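Long-range contacts in NLP/P60 family protein (Bacillus cereus ATCC 10987, PDB 3H41), which probably hydrolyses gamma-D-glutamyl-L-lysine bonds in murein peptides as a cysteine peptidase, releasing the dipeptide L-Ala-gamma-D-Glu during cell-wall degradation: residues A16-A21 with L60-L65; V80-H85 with G98-K103; D12-T17 with N35-W40; K41-M46 with P203-G208. One frame throughout, in Å; residues are numbered along the deposited sequence.

Interaction 1: residues A16-A21 with L60-L65; sequences ATLWTA and LETQAL. With ALA (alanine), chain B.
Ala16 and Ala64 form a hydrogen-bonded antiparallel pair, Ala16 N reaching Ala64 O at 2.8 Å while Ala64 N returns to Ala16 O. Two further backbone bonds follow, Leu18 N to Thr62 O and Glu61 N to Leu18 O; the short strand segments run at 155° to each other. Glu61 O points to the bound alanine and accepts a hydrogen bond from N of that alanine at 2.7 Å, lining the substrate pocket. One side-chain bond joins the non-hydrogen-bonded pair Thr17 and Gln63: Gln63 NE2 donates to Thr17 OG1 over 3.0 Å, the hydroxyl lying close to the amide plane, while Gln63 OE1 takes Thr209 N. Leu60 carries much of the apolar contact: with CG anti to the carbonyl carbon (chi1 -56°), its CD2 lies over the Trp19 six-membered ring, 3.4 Å from the centroid and 9° off the normal, a CH-pi contact. Leu60 CD2 also lies 3.7 Å from Thr17 CG2, and Leu18 CD2 packs 4.0 Å from Thr62 CG2. Thr20 CG2 rests against Glu61 OE2; Glu61 OE1 is salt-bridged to Arg91. Helix 48-56 packs Leu54 on Trp19 and Leu60, while Leu18 rests on Val82 of strand 79-84 and Met100 of strand 96-101.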
# COMPACT_ATOMS: atom_id res chain seq x y z
N ALA A 16 -4.93 -4.00 6.95
CA ALA A 16 -6.39 -4.11 6.94
C ALA A 16 -6.92 -3.92 5.52
O ALA A 16 -6.54 -2.99 4.83
CB ALA A 16 -7.05 -3.10 7.86
N THR A 17 -7.88 -4.76 5.15
CA THR A 17 -8.51 -4.69 3.85
C THR A 17 -9.86 -4.03 4.04
O THR A 17 -10.64 -4.44 4.92
CB THR A 17 -8.66 -6.12 3.33
OG1 THR A 17 -7.34 -6.68 3.21
CG2 THR A 17 -9.34 -6.14 1.95
N LEU A 18 -10.10 -2.98 3.26
CA LEU A 18 -11.33 -2.23 3.31
C LEU A 18 -12.28 -2.66 2.17
O LEU A 18 -11.88 -2.76 1.00
CB LEU A 18 -11.04 -0.74 3.22
CG LEU A 18 -10.61 -0.10 4.57
CD1 LEU A 18 -9.25 -0.59 5.00
CD2 LEU A 18 -10.64 1.43 4.39
N TRP A 19 -13.53 -2.86 2.53
CA TRP A 19 -14.57 -3.43 1.64
C TRP A 19 -15.53 -2.33 1.20
O TRP A 19 -15.70 -1.35 1.92
CB TRP A 19 -15.33 -4.57 2.37
CG TRP A 19 -14.42 -5.74 2.62
CD1 TRP A 19 -13.41 -5.78 3.53
CD2 TRP A 19 -14.35 -6.99 1.90
NE1 TRP A 19 -12.74 -6.95 3.45
CE2 TRP A 19 -13.29 -7.73 2.47
CE3 TRP A 19 -15.11 -7.58 0.87
CZ2 TRP A 19 -12.94 -9.02 2.02
CZ3 TRP A 19 -14.75 -8.84 0.42
CH2 TRP A 19 -13.69 -9.56 1.01
N THR A 20 -16.15 -2.50 0.03
CA THR A 20 -17.12 -1.54 -0.47
C THR A 20 -18.42 -1.64 0.31
O THR A 20 -19.22 -0.74 0.25
CB THR A 20 -17.43 -1.78 -1.95
OG1 THR A 20 -17.88 -3.14 -2.13
CG2 THR A 20 -16.18 -1.51 -2.80
N ALA A 21 -18.65 -2.72 1.05
CA ALA A 21 -19.83 -2.84 1.89
C ALA A 21 -19.42 -3.68 3.05
O ALA A 21 -18.51 -4.49 2.91
CB ALA A 21 -21.00 -3.52 1.13
N LEU A 60 -13.77 -4.57 -2.94
CA LEU A 60 -12.70 -3.92 -2.17
C LEU A 60 -12.43 -2.47 -2.56
O LEU A 60 -12.62 -2.05 -3.70
CB LEU A 60 -11.40 -4.70 -2.33
CG LEU A 60 -11.40 -6.18 -1.95
CD1 LEU A 60 -9.97 -6.83 -2.07
CD2 LEU A 60 -12.03 -6.46 -0.57
N GLU A 61 -11.90 -1.75 -1.58
CA GLU A 61 -11.57 -0.34 -1.73
C GLU A 61 -10.08 -0.11 -1.72
O GLU A 61 -9.55 0.48 -2.64
CB GLU A 61 -12.21 0.44 -0.59
CG GLU A 61 -13.73 0.49 -0.65
CD GLU A 61 -14.26 1.45 -1.70
OE1 GLU A 61 -13.52 1.85 -2.65
OE2 GLU A 61 -15.45 1.82 -1.58
N THR A 62 -9.42 -0.55 -0.64
CA THR A 62 -8.01 -0.30 -0.47
C THR A 62 -7.50 -1.17 0.68
O THR A 62 -8.23 -1.96 1.24
CB THR A 62 -7.69 1.18 -0.20
OG1 THR A 62 -6.26 1.41 -0.28
CG2 THR A 62 -8.26 1.62 1.17
N GLN A 63 -6.23 -1.03 1.00
CA GLN A 63 -5.72 -1.62 2.23
C GLN A 63 -4.96 -0.56 2.97
O GLN A 63 -4.39 0.34 2.34
CB GLN A 63 -4.80 -2.80 1.93
CG GLN A 63 -5.52 -4.07 1.38
CD GLN A 63 -4.52 -5.18 1.11
OE1 GLN A 63 -3.41 -4.92 0.62
NE2 GLN A 63 -4.89 -6.42 1.46
N ALA A 64 -4.95 -0.65 4.31
CA ALA A 64 -4.24 0.31 5.16
C ALA A 64 -3.30 -0.46 6.05
O ALA A 64 -3.65 -1.54 6.55
CB ALA A 64 -5.23 1.12 6.00
N LEU A 65 -2.09 0.08 6.24
CA LEU A 65 -1.07 -0.63 7.03
C LEU A 65 -1.12 -0.38 8.54
O LEU A 65 -1.57 0.68 8.99
CB LEU A 65 0.33 -0.28 6.53
CG LEU A 65 0.64 -0.48 5.04
CD1 LEU A 65 2.12 -0.14 4.70
CD2 LEU A 65 0.27 -1.90 4.60
N ALA B . -9.31 1.33 -5.21
CA ALA B . -8.73 0.16 -6.00
C ALA B . -8.72 0.48 -7.49
O ALA B . -9.56 1.25 -7.97
CB ALA B . -9.55 -1.11 -5.77

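Interaction 2: residues V80-H85 with G98-K103; sequences VKVLVH and GWMPEK
The hairpin of strands 79-84 and 96-101, part of the first SH3-like domain, is paired here through Val80 with Met100 and Val82 with Gly98. Four backbone bonds define the register: Val80 N to Met100 O and Met100 N to Val80 O, both 2.9 Å, then Val82 N to Gly98 O and a longer Gly98 N to Val82 O at 3.1 Å. The short strand segments meet at 121°, far from strictly antiparallel, which is consistent with the strong coiling of a small barrel. Between the two bonded pairs, Lys81 faces Trp99 across a non-hydrogen-bonded position. Lys81 CB sits 3.5 Å from the centroid of the Trp99 six-membered ring and only 5° off the normal, a CH-pi contact over the face; CG, anti to the backbone N (chi1 -170°), continues past CE2. On the opposite face of the sheet Val82 CG2 touches the selenium of selenomethionine Met100 at 3.8 Å, their side chains crossing at about a right angle. Val80 CG1 lies 3.8 Å from Glu102 OE2, whose carboxylate is salt-bridged to Lys75 through OE1. Strand 69-76 flanks Val80 and Lys81 through Val72 and Asp74, and strand 15-19 packs Leu18 against Val82 and Met100.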
# COMPACT_ATOMS: atom_id res chain seq x y z
N VAL A 80 -16.99 -1.17 10.76
CA VAL A 80 -16.94 0.29 10.71
C VAL A 80 -16.60 0.77 9.32
O VAL A 80 -15.89 0.09 8.58
CB VAL A 80 -15.94 0.90 11.72
CG1 VAL A 80 -16.55 0.88 13.13
CG2 VAL A 80 -14.55 0.18 11.71
N LYS A 81 -17.08 1.97 8.99
CA LYS A 81 -16.69 2.66 7.80
C LYS A 81 -15.67 3.68 8.27
O LYS A 81 -15.88 4.31 9.32
CB LYS A 81 -17.88 3.31 7.11
CG LYS A 81 -17.52 3.83 5.72
CD LYS A 81 -18.67 4.55 5.05
CE LYS A 81 -18.19 5.08 3.71
NZ LYS A 81 -19.25 5.86 3.04
N VAL A 82 -14.54 3.75 7.54
CA VAL A 82 -13.39 4.59 7.91
C VAL A 82 -12.90 5.36 6.70
O VAL A 82 -13.21 5.00 5.56
CB VAL A 82 -12.23 3.76 8.56
CG1 VAL A 82 -12.75 2.90 9.70
CG2 VAL A 82 -11.51 2.84 7.56
N LEU A 83 -12.24 6.48 6.96
CA LEU A 83 -11.50 7.20 5.94
C LEU A 83 -10.00 7.07 6.26
O LEU A 83 -9.54 7.50 7.32
CB LEU A 83 -11.90 8.69 5.91
CG LEU A 83 -13.41 8.94 5.84
CD1 LEU A 83 -13.71 10.47 5.87
CD2 LEU A 83 -14.01 8.27 4.59
N VAL A 84 -9.26 6.49 5.32
CA VAL A 84 -7.84 6.25 5.50
C VAL A 84 -7.04 7.48 5.17
O VAL A 84 -7.00 7.96 4.03
CB VAL A 84 -7.33 5.05 4.64
CG1 VAL A 84 -5.80 4.81 4.90
CG2 VAL A 84 -8.18 3.74 4.92
N HIS A 85 -6.37 8.02 6.17
CA HIS A 85 -5.59 9.23 5.97
C HIS A 85 -4.37 8.83 5.15
O HIS A 85 -3.79 7.74 5.34
CB HIS A 85 -5.10 9.80 7.31
CG HIS A 85 -6.20 10.23 8.25
ND1 HIS A 85 -5.95 11.01 9.36
CD2 HIS A 85 -7.53 10.01 8.24
CE1 HIS A 85 -7.08 11.25 10.00
NE2 HIS A 85 -8.06 10.63 9.35
N GLY A 98 -13.90 3.13 3.15
CA GLY A 98 -14.28 1.74 3.03
C GLY A 98 -14.61 1.11 4.36
O GLY A 98 -14.42 1.71 5.38
N TRP A 99 -15.07 -0.12 4.32
CA TRP A 99 -15.55 -0.85 5.49
C TRP A 99 -14.56 -1.92 5.92
O TRP A 99 -13.98 -2.64 5.09
CB TRP A 99 -16.91 -1.50 5.18
CG TRP A 99 -18.00 -0.52 4.94
CD1 TRP A 99 -18.34 0.08 3.76
CD2 TRP A 99 -18.96 -0.06 5.91
NE1 TRP A 99 -19.42 0.93 3.96
CE2 TRP A 99 -19.82 0.84 5.27
CE3 TRP A 99 -19.15 -0.32 7.27
CZ2 TRP A 99 -20.87 1.49 5.93
CZ3 TRP A 99 -20.19 0.33 7.94
CH2 TRP A 99 -21.04 1.21 7.26
N MSE A 100 -14.36 -2.00 7.23
CA MSE A 100 -13.43 -2.94 7.83
C MSE A 100 -13.93 -3.42 9.21
O MSE A 100 -14.75 -2.74 9.83
CB MSE A 100 -12.05 -2.30 7.93
CG MSE A 100 -11.99 -1.04 8.81
SE MSE A 100 -10.14 -0.43 9.04
CE MSE A 100 -9.57 -1.88 10.09
N PRO A 101 -13.45 -4.59 9.68
CA PRO A 101 -13.86 -5.00 11.04
C PRO A 101 -13.33 -4.08 12.10
O PRO A 101 -12.14 -3.75 12.09
CB PRO A 101 -13.24 -6.39 11.20
CG PRO A 101 -13.07 -6.89 9.78
CD PRO A 101 -12.72 -5.67 8.99
N GLU A 102 -14.20 -3.68 13.02
CA GLU A 102 -13.78 -2.83 14.14
C GLU A 102 -12.63 -3.43 14.95
O GLU A 102 -11.80 -2.70 15.49
CB GLU A 102 -14.96 -2.51 15.06
CG GLU A 102 -14.61 -1.35 15.99
CD GLU A 102 -15.83 -0.75 16.69
OE1 GLU A 102 -16.74 -1.52 17.04
OE2 GLU A 102 -15.85 0.49 16.87
N LYS A 103 -12.60 -4.75 15.04
CA LYS A 103 -11.58 -5.43 15.80
C LYS A 103 -10.17 -5.31 15.23
O LYS A 103 -9.22 -5.70 15.91
CB LYS A 103 -11.91 -6.91 15.98
CG LYS A 103 -11.96 -7.74 14.70
CD LYS A 103 -12.50 -9.13 15.01
CE LYS A 103 -12.46 -10.05 13.81
NZ LYS A 103 -13.05 -11.40 14.13

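Interaction 3: residues D12-T17 with N35-W40; sequences DVSAAT and NPVDLW
The carboxylate of Asp12 and the amide of Asn35 meet with their planes steeply inclined to each other, the side chains crossing at about a right angle. Asn35 CG stands anti to the backbone N (chi1 -175°), which carries the amide toward Asp12. Asn35 ND2 donates to Asp12 OD2 over 3.1 Å with an N-H...O angle of 153°. The acceptor lies close to the amide plane, but the donor approaches OD2 on its anti side, 34° out of the carboxylate plane. Val13 CG1 lies against this amide, 3.5 Å from Asn35 CG and equally near OD1. Asn35 ND2 also donates to Lys103 O, so the amide nitrogen is held by two acceptors, and Asp12 OD1 is engaged by a tetraethylene glycol molecule probably carried over from crystallisation.

Two waters bridge the segments. One links Asp12 O to Asn35 OD1; the other accepts from both Ser14 N, at 3.0 Å, and Val37 N. The directions from Asp12 to Ala15 and from Asn35 to Leu39 are nearly parallel, yet no direct backbone bond joins the segments.

Beyond the polar end, side-chain packing dominates. Val37 CG1 touches Val13 CB at 3.8 Å, while Val37 CG2 lies tightly, at 3.1 Å, against Ser14 OG. Leu39 sends CD1 to Ala15 CB at 3.7 Å. A cis peptide precedes Pro36, and Asp38 occupies the N-cap position of helix 39-45, its OD1 accepting from Lys41 N. The contact thus joins the start of strand 15-19 to the lead-in of that helix; strand 60-65 lies alongside, with Leu65 on Ala15.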
# COMPACT_ATOMS: atom_id res chain seq x y z
N ASP A 12 -4.56 -1.87 13.48
CA ASP A 12 -3.96 -2.71 14.51
C ASP A 12 -3.53 -4.05 13.95
O ASP A 12 -3.19 -4.94 14.71
CB ASP A 12 -4.93 -2.87 15.71
CG ASP A 12 -4.24 -3.46 16.96
OD1 ASP A 12 -3.13 -3.03 17.28
OD2 ASP A 12 -4.80 -4.37 17.62
N VAL A 13 -3.50 -4.18 12.61
CA VAL A 13 -3.07 -5.41 11.97
C VAL A 13 -2.02 -5.04 10.94
O VAL A 13 -1.87 -3.85 10.57
CB VAL A 13 -4.28 -6.23 11.34
CG1 VAL A 13 -5.12 -6.86 12.45
CG2 VAL A 13 -5.14 -5.36 10.41
N SER A 14 -1.28 -6.03 10.47
CA SER A 14 -0.20 -5.72 9.51
C SER A 14 -0.76 -4.97 8.30
O SER A 14 -0.24 -3.92 7.90
CB SER A 14 0.55 -6.96 9.09
OG SER A 14 -0.35 -7.91 8.54
N ALA A 15 -1.85 -5.47 7.76
CA ALA A 15 -2.62 -4.72 6.79
C ALA A 15 -4.12 -5.06 6.88
O ALA A 15 -4.52 -6.24 6.99
CB ALA A 15 -2.06 -4.88 5.37
N ALA A 16 -4.93 -4.00 6.95
CA ALA A 16 -6.39 -4.11 6.94
C ALA A 16 -6.92 -3.92 5.52
O ALA A 16 -6.54 -2.99 4.83
CB ALA A 16 -7.05 -3.10 7.86
N THR A 17 -7.88 -4.76 5.15
CA THR A 17 -8.51 -4.69 3.85
C THR A 17 -9.86 -4.03 4.04
O THR A 17 -10.64 -4.44 4.92
CB THR A 17 -8.66 -6.12 3.33
OG1 THR A 17 -7.34 -6.68 3.21
CG2 THR A 17 -9.34 -6.14 1.95
N ASN A 35 -7.87 -10.46 13.65
CA ASN A 35 -6.77 -9.75 14.27
C ASN A 35 -6.10 -10.76 15.17
O ASN A 35 -6.68 -11.14 16.15
CB ASN A 35 -7.24 -8.56 15.10
CG ASN A 35 -6.08 -7.76 15.64
OD1 ASN A 35 -4.97 -8.25 15.68
ND2 ASN A 35 -6.32 -6.53 16.05
N PRO A 36 -4.88 -11.21 14.81
CA PRO A 36 -4.11 -10.83 13.64
C PRO A 36 -4.61 -11.41 12.32
O PRO A 36 -5.39 -12.37 12.29
CB PRO A 36 -2.74 -11.43 13.92
CG PRO A 36 -3.05 -12.64 14.76
CD PRO A 36 -4.23 -12.27 15.58
N VAL A 37 -4.17 -10.79 11.23
CA VAL A 37 -4.44 -11.30 9.89
C VAL A 37 -3.47 -12.41 9.52
O VAL A 37 -2.41 -12.52 10.12
CB VAL A 37 -4.35 -10.18 8.83
CG1 VAL A 37 -5.43 -9.11 9.07
CG2 VAL A 37 -2.95 -9.51 8.74
N ASP A 38 -3.83 -13.21 8.50
CA ASP A 38 -2.84 -14.02 7.79
C ASP A 38 -3.00 -13.85 6.29
O ASP A 38 -3.76 -14.57 5.64
CB ASP A 38 -2.93 -15.49 8.20
CG ASP A 38 -1.82 -16.34 7.60
OD1 ASP A 38 -1.10 -15.91 6.64
OD2 ASP A 38 -1.68 -17.46 8.08
N LEU A 39 -2.30 -12.87 5.75
CA LEU A 39 -2.51 -12.46 4.37
C LEU A 39 -1.84 -13.36 3.34
O LEU A 39 -2.26 -13.37 2.18
CB LEU A 39 -2.07 -11.00 4.16
CG LEU A 39 -2.92 -9.98 4.96
CD1 LEU A 39 -2.42 -8.54 4.83
CD2 LEU A 39 -4.40 -10.07 4.58
N TRP A 40 -0.79 -14.08 3.73
CA TRP A 40 -0.25 -15.13 2.86
C TRP A 40 -1.25 -16.30 2.75
O TRP A 40 -1.51 -16.80 1.65
CB TRP A 40 1.13 -15.64 3.29
CG TRP A 40 2.23 -14.63 3.22
CD1 TRP A 40 3.05 -14.28 4.23
CD2 TRP A 40 2.63 -13.81 2.08
NE1 TRP A 40 3.95 -13.35 3.81
CE2 TRP A 40 3.70 -13.02 2.50
CE3 TRP A 40 2.19 -13.68 0.76
CZ2 TRP A 40 4.33 -12.12 1.68
CZ3 TRP A 40 2.84 -12.79 -0.09
CH2 TRP A 40 3.89 -12.01 0.38
O HOH W 1 -2.09 -7.86 14.63
O HOH W 2 -1.89 -8.63 11.87

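Interaction 4: residues K41-M46 with P203-G208; sequences KWTKSM and PYIWAG. With DGL (D-glutamic acid), chain C; ALA (alanine), chain B.
Ile205 meets Met46 methyl to methyl, Ile205 CD1 lying 3.7 Å from CE of the selenomethionine, the close part of the contact. Their side chains cross at about a right angle. Met46 CE also sits 3.4 Å above the Trp42 ring plane, offset toward the rim, so one methyl touches both the indole face and, to one side, Ile205 CD1; the bend at chi3 (-80°) places it there. CG1 of Ile205, anti to the backbone N (chi1 -163°), is met more distantly by Trp42 CH2 at 4.2 Å and by Thr43 CG2. Leu54 of helix 48-56 packs on both Trp42 and Ile205, and Trp42 NE1 is hydrogen-bonded to Asp29 OD1. Helix 39-45 thereby abuts a loop of the NlpC/P60 catalytic domain, where a type II turn runs from Ile205 to Gly208, closed by Gly208 N to Ile205 O at 3.0 Å. Trp206 within that turn directs its indole to the ligands: the alanine CB is 3.5 Å above one face, with the D-glutamate N over the same face. Packing is sparse at the exposed end, where Lys44 NZ comes no nearer than 4.5 Å to Pro203 CG, and no hydrogen bond spans the two segments.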
# COMPACT_ATOMS: atom_id res chain seq x y z
N LYS A 41 -1.81 -16.74 3.87
CA LYS A 41 -2.90 -17.70 3.79
C LYS A 41 -4.05 -17.21 2.92
O LYS A 41 -4.57 -17.97 2.11
CB LYS A 41 -3.46 -18.04 5.16
CG LYS A 41 -4.54 -19.11 5.10
CD LYS A 41 -5.27 -19.29 6.45
CE LYS A 41 -4.83 -20.50 7.21
NZ LYS A 41 -5.95 -20.95 8.11
N TRP A 42 -4.46 -15.95 3.08
CA TRP A 42 -5.56 -15.42 2.29
C TRP A 42 -5.29 -15.51 0.78
O TRP A 42 -6.05 -16.14 0.03
CB TRP A 42 -5.83 -13.98 2.65
CG TRP A 42 -6.97 -13.37 1.93
CD1 TRP A 42 -8.22 -13.90 1.77
CD2 TRP A 42 -7.01 -12.07 1.36
NE1 TRP A 42 -9.02 -13.02 1.09
CE2 TRP A 42 -8.31 -11.88 0.84
CE3 TRP A 42 -6.05 -11.04 1.19
CZ2 TRP A 42 -8.68 -10.71 0.17
CZ3 TRP A 42 -6.42 -9.90 0.55
CH2 TRP A 42 -7.73 -9.72 0.05
N THR A 43 -4.19 -14.91 0.34
CA THR A 43 -3.91 -14.83 -1.10
C THR A 43 -3.50 -16.16 -1.70
O THR A 43 -3.88 -16.50 -2.83
CB THR A 43 -2.81 -13.78 -1.41
OG1 THR A 43 -1.65 -14.04 -0.63
CG2 THR A 43 -3.33 -12.39 -1.14
N LYS A 44 -2.72 -16.94 -0.96
CA LYS A 44 -2.20 -18.18 -1.52
C LYS A 44 -3.27 -19.28 -1.58
O LYS A 44 -3.14 -20.20 -2.35
CB LYS A 44 -0.93 -18.63 -0.78
CG LYS A 44 0.22 -17.65 -1.04
CD LYS A 44 1.60 -18.11 -0.58
CE LYS A 44 2.68 -17.02 -0.91
NZ LYS A 44 2.61 -16.30 -2.26
N SER A 45 -4.33 -19.16 -0.79
CA SER A 45 -5.43 -20.13 -0.76
C SER A 45 -6.40 -19.95 -1.94
O SER A 45 -7.16 -20.86 -2.26
CB SER A 45 -6.22 -20.01 0.55
OG SER A 45 -6.97 -18.81 0.63
N MSE A 46 -6.40 -18.76 -2.54
CA MSE A 46 -7.38 -18.42 -3.57
C MSE A 46 -7.01 -18.89 -4.98
O MSE A 46 -5.87 -18.73 -5.45
CB MSE A 46 -7.63 -16.91 -3.59
CG MSE A 46 -8.56 -16.43 -2.48
SE MSE A 46 -8.89 -14.55 -2.70
CE MSE A 46 -7.25 -13.76 -1.90
N PRO A 203 2.65 -11.89 -6.29
CA PRO A 203 1.33 -11.96 -6.94
C PRO A 203 0.42 -10.80 -6.66
O PRO A 203 0.35 -10.29 -5.53
CB PRO A 203 0.75 -13.28 -6.39
CG PRO A 203 1.94 -14.05 -6.05
CD PRO A 203 2.83 -13.06 -5.41
N TYR A 204 -0.26 -10.39 -7.72
CA TYR A 204 -1.26 -9.33 -7.70
C TYR A 204 -2.45 -9.66 -6.83
O TYR A 204 -2.85 -10.80 -6.75
CB TYR A 204 -1.72 -9.11 -9.14
CG TYR A 204 -2.77 -8.05 -9.41
CD1 TYR A 204 -4.13 -8.30 -9.18
CD2 TYR A 204 -2.41 -6.84 -9.99
CE1 TYR A 204 -5.09 -7.32 -9.46
CE2 TYR A 204 -3.36 -5.89 -10.31
CZ TYR A 204 -4.69 -6.13 -10.04
OH TYR A 204 -5.59 -5.15 -10.40
N ILE A 205 -3.01 -8.65 -6.17
CA ILE A 205 -4.35 -8.79 -5.59
C ILE A 205 -5.06 -7.43 -5.78
O ILE A 205 -4.47 -6.39 -5.61
CB ILE A 205 -4.30 -9.28 -4.11
CG1 ILE A 205 -5.67 -9.82 -3.61
CG2 ILE A 205 -3.78 -8.20 -3.19
CD1 ILE A 205 -6.09 -11.13 -4.29
N TRP A 206 -6.34 -7.47 -6.14
CA TRP A 206 -7.16 -6.26 -6.23
C TRP A 206 -7.14 -5.50 -4.90
O TRP A 206 -7.24 -6.09 -3.84
CB TRP A 206 -8.57 -6.63 -6.64
CG TRP A 206 -9.51 -5.50 -6.94
CD1 TRP A 206 -10.63 -5.18 -6.24
CD2 TRP A 206 -9.47 -4.61 -8.06
NE1 TRP A 206 -11.28 -4.14 -6.82
CE2 TRP A 206 -10.61 -3.78 -7.97
CE3 TRP A 206 -8.60 -4.44 -9.14
CZ2 TRP A 206 -10.88 -2.77 -8.87
CZ3 TRP A 206 -8.88 -3.46 -10.07
CH2 TRP A 206 -10.03 -2.64 -9.94
N ALA A 207 -7.02 -4.18 -5.01
CA ALA A 207 -6.93 -3.29 -3.88
C ALA A 207 -5.65 -3.46 -3.04
O ALA A 207 -5.53 -2.87 -2.00
CB ALA A 207 -8.25 -3.40 -2.95
N GLY A 208 -4.69 -4.25 -3.51
CA GLY A 208 -3.52 -4.60 -2.68
C GLY A 208 -2.67 -3.36 -2.51
O GLY A 208 -2.40 -2.67 -3.46
N DGL C . -7.79 -0.11 -8.23
CA DGL C . -7.78 0.06 -9.69
C DGL C . -7.51 1.48 -10.07
O DGL C . -7.94 1.96 -11.13
CB DGL C . -6.73 -0.87 -10.32
CG DGL C . -6.75 -0.89 -11.86
CD DGL C . -8.13 -1.02 -12.50
OE1 DGL C . -8.42 -2.12 -13.01
OE2 DGL C . -8.92 -0.03 -12.56
OXT DGL C . -6.79 2.19 -9.35
N ALA B . -9.31 1.33 -5.21
CA ALA B . -8.73 0.16 -6.00
C ALA B . -8.72 0.48 -7.49
O ALA B . -9.56 1.25 -7.97
CB ALA B . -9.55 -1.11 -5.77

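How the interactions relate
Along the chain, interactions 1 and 3 start from the same strand, 15-19, which pairs with strand 60-65 in the first and meets the lead-in to helix 39-45 in the second, their centres about 11 Å apart. Interaction 4 takes up that helix and carries it to the catalytic-domain loop, its segments alternating with those of interaction 1. Interaction 2, nested within the loop closed by interaction 4, touches interactions 1 and 3 (centres about 8 and 13 Å away) but not interaction 4, some 20 Å away between centres. Interactions 1 and 4 both touch the bound alanine, Leu60 packing on Ala207, which places the substrate pocket where the first SH3-like domain meets the catalytic domain.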